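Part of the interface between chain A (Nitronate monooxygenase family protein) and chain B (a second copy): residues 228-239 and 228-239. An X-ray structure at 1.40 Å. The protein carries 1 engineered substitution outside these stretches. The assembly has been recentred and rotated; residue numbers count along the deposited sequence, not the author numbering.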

# COMPACT_ATOMS: atom_id res chain seq x y z
N GLY A 228 8.30 -3.88 17.35
CA GLY A 228 8.88 -2.60 17.74
C GLY A 228 9.63 -1.90 16.62
O GLY A 228 9.69 -0.67 16.61
N ARG A 229 10.23 -2.67 15.71
CA ARG A 229 10.87 -2.07 14.53
C ARG A 229 9.85 -1.28 13.70
O ARG A 229 10.14 -0.17 13.26
CB ARG A 229 11.54 -3.14 13.66
CG ARG A 229 12.92 -3.58 14.15
CD ARG A 229 13.54 -4.49 13.11
NE ARG A 229 14.88 -4.95 13.47
CZ ARG A 229 16.00 -4.35 13.11
NH1 ARG A 229 15.97 -3.24 12.39
NH2 ARG A 229 17.18 -4.85 13.48
N GLY A 230 8.65 -1.85 13.51
CA GLY A 230 7.57 -1.13 12.85
C GLY A 230 7.15 0.13 13.59
O GLY A 230 6.88 1.18 12.98
N ILE A 231 7.10 0.06 14.91
CA ILE A 231 6.79 1.23 15.72
C ILE A 231 7.85 2.32 15.55
O ILE A 231 7.54 3.48 15.32
CB ILE A 231 6.60 0.88 17.21
CG1 ILE A 231 5.55 -0.23 17.35
CG2 ILE A 231 6.19 2.12 17.99
CD1 ILE A 231 5.23 -0.59 18.80
N ARG A 232 9.12 1.92 15.64
CA ARG A 232 10.22 2.86 15.47
C ARG A 232 10.17 3.51 14.10
O ARG A 232 10.40 4.71 13.98
CB ARG A 232 11.56 2.16 15.72
CG ARG A 232 11.76 1.78 17.19
CD ARG A 232 12.96 0.84 17.40
NE ARG A 232 14.22 1.46 16.98
CZ ARG A 232 15.02 2.15 17.80
NH1 ARG A 232 14.69 2.31 19.08
NH2 ARG A 232 16.14 2.67 17.34
N ALA A 233 9.84 2.72 13.07
CA ALA A 233 9.75 3.28 11.72
C ALA A 233 8.63 4.32 11.63
O ALA A 233 8.82 5.39 11.05
CB ALA A 233 9.54 2.17 10.68
N ALA A 234 7.47 4.00 12.21
CA ALA A 234 6.35 4.95 12.25
C ALA A 234 6.75 6.25 12.93
O ALA A 234 6.42 7.34 12.46
CB ALA A 234 5.18 4.33 12.98
N LEU A 235 7.48 6.14 14.04
CA LEU A 235 7.94 7.33 14.73
C LEU A 235 8.95 8.13 13.90
O LEU A 235 8.93 9.36 13.91
CB LEU A 235 8.54 6.96 16.10
CG LEU A 235 7.57 6.21 17.02
CD1 LEU A 235 8.23 5.93 18.36
CD2 LEU A 235 6.28 6.98 17.22
N GLU A 236 9.84 7.46 13.18
CA GLU A 236 10.75 8.16 12.29
C GLU A 236 9.98 8.96 11.23
O GLU A 236 10.42 10.04 10.82
CB GLU A 236 11.74 7.20 11.62
CG GLU A 236 12.82 6.67 12.57
CD GLU A 236 13.81 7.74 13.01
OE1 GLU A 236 13.80 8.85 12.43
OE2 GLU A 236 14.61 7.47 13.93
N LEU A 237 8.83 8.44 10.81
CA LEU A 237 8.04 9.11 9.77
C LEU A 237 7.30 10.33 10.31
O LEU A 237 6.77 11.14 9.54
CB LEU A 237 7.04 8.13 9.15
CG LEU A 237 7.69 6.99 8.36
CD1 LEU A 237 6.62 5.97 7.98
CD2 LEU A 237 8.40 7.52 7.12
N GLY A 238 7.26 10.46 11.63
CA GLY A 238 6.62 11.58 12.28
C GLY A 238 5.38 11.25 13.08
O GLY A 238 4.72 12.15 13.58
N ALA A 239 5.03 9.97 13.21
CA ALA A 239 3.85 9.60 13.98
C ALA A 239 4.07 9.89 15.46
O ALA A 239 5.20 9.90 15.94
CB ALA A 239 3.52 8.12 13.79
N GLY B 228 15.11 12.09 4.56
CA GLY B 228 15.90 11.30 5.48
C GLY B 228 15.06 10.58 6.52
O GLY B 228 15.45 9.50 6.97
N ARG B 229 13.94 11.17 6.91
CA ARG B 229 13.02 10.50 7.83
C ARG B 229 12.53 9.18 7.23
O ARG B 229 12.47 8.17 7.91
CB ARG B 229 11.83 11.40 8.19
CG ARG B 229 12.11 12.39 9.33
CD ARG B 229 10.84 13.18 9.65
NE ARG B 229 11.00 14.08 10.79
CZ ARG B 229 10.74 13.76 12.06
NH1 ARG B 229 10.34 12.53 12.38
NH2 ARG B 229 10.91 14.66 13.02
N GLY B 230 12.20 9.19 5.94
CA GLY B 230 11.79 7.98 5.24
C GLY B 230 12.90 6.95 5.18
O GLY B 230 12.65 5.75 5.34
N ILE B 231 14.13 7.42 4.93
CA ILE B 231 15.28 6.54 4.89
C ILE B 231 15.51 5.90 6.26
O ILE B 231 15.70 4.69 6.36
CB ILE B 231 16.56 7.28 4.44
CG1 ILE B 231 16.36 7.89 3.05
CG2 ILE B 231 17.75 6.33 4.44
CD1 ILE B 231 17.54 8.73 2.59
N ARG B 232 15.46 6.72 7.30
CA ARG B 232 15.59 6.20 8.67
C ARG B 232 14.49 5.19 8.99
O ARG B 232 14.76 4.19 9.65
CB ARG B 232 15.56 7.33 9.71
CG ARG B 232 16.79 8.22 9.72
CD ARG B 232 16.61 9.38 10.71
NE ARG B 232 17.83 9.64 11.47
CZ ARG B 232 17.99 9.40 12.77
NH1 ARG B 232 17.01 8.91 13.51
NH2 ARG B 232 19.16 9.68 13.34
N ALA B 233 13.28 5.45 8.52
CA ALA B 233 12.17 4.53 8.76
C ALA B 233 12.44 3.19 8.10
O ALA B 233 12.24 2.12 8.71
CB ALA B 233 10.87 5.13 8.23
N ALA B 234 12.92 3.23 6.86
CA ALA B 234 13.26 2.02 6.12
C ALA B 234 14.34 1.22 6.83
O ALA B 234 14.24 -0.01 6.95
CB ALA B 234 13.69 2.36 4.71
N LEU B 235 15.37 1.91 7.32
CA LEU B 235 16.44 1.22 8.05
C LEU B 235 15.91 0.59 9.34
O LEU B 235 16.33 -0.52 9.70
CB LEU B 235 17.61 2.17 8.34
CG LEU B 235 18.29 2.74 7.09
CD1 LEU B 235 19.38 3.74 7.48
CD2 LEU B 235 18.85 1.64 6.21
N GLU B 236 14.98 1.27 10.01
CA GLU B 236 14.39 0.70 11.22
C GLU B 236 13.63 -0.58 10.91
O GLU B 236 13.64 -1.52 11.70
CB GLU B 236 13.48 1.71 11.94
CG GLU B 236 14.23 2.81 12.68
CD GLU B 236 14.96 2.32 13.93
OE1 GLU B 236 14.79 1.15 14.32
OE2 GLU B 236 15.71 3.13 14.52
N LEU B 237 13.00 -0.63 9.73
CA LEU B 237 12.28 -1.83 9.30
C LEU B 237 13.22 -2.98 8.94
O LEU B 237 12.77 -4.12 8.76
CB LEU B 237 11.39 -1.52 8.10
CG LEU B 237 10.25 -0.54 8.37
CD1 LEU B 237 9.63 -0.14 7.04
CD2 LEU B 237 9.20 -1.10 9.32
N GLY B 238 14.52 -2.68 8.85
CA GLY B 238 15.49 -3.72 8.56
C GLY B 238 16.10 -3.64 7.18
O GLY B 238 16.90 -4.50 6.81
N ALA B 239 15.77 -2.61 6.41
CA ALA B 239 16.41 -2.45 5.11
C ALA B 239 17.89 -2.14 5.28
O ALA B 239 18.31 -1.57 6.30
CB ALA B 239 15.74 -1.35 4.30
O HOH W 1 14.34 5.33 15.64

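Two copies of one helix pack antiparallel, their axes 7.9 Å apart at closest approach, and the stretches bury 696 Å² summed over both sides. Alanine permits this: Ala A233 and Ala B233 each point toward the other helix, with Ala A233 CA 4.0 Å from Ala B233 CA and Ala A233 CB 4.1 Å from Ala B233 CB. Ala A233 CB also touches Ala B233 O at 3.3 Å. Leu B237 leaves its backbone pointing away, but its m,t rotamer brings CD2 back to within 3.6 Å of Ala A233 CB; Leu A237 does the same on the other copy.

Glu A236 and Glu B236, the most covered residues (116 and 120 Å²), are each a knob in a hole of the partner helix. With chi1 and chi2 both m, the chain folds, and its carboxylate meets an arginine. Arg A232, chi3 at p, presents its guanidinium edge to Glu B236: NE to OE1 is 2.7 Å and NH2 to OE2 2.9 Å. Arg B232, chi3 off-well at 139°, instead offers NH1 to Glu A236 OE2 at 2.8 Å, a weak hydrogen bond within a salt bridge. Glu A236 OE2 and Glu B236 OE2 are 4.5 Å apart, and one water donates to both.

Arg A229, nearly extended, reaches the partner's helix end, where NH1 donates a hydrogen bond to Glu B236 O at 3.0 Å. Beyond it, Gly B238 adopts positive phi, where a CB would jam against the preceding carbonyl O.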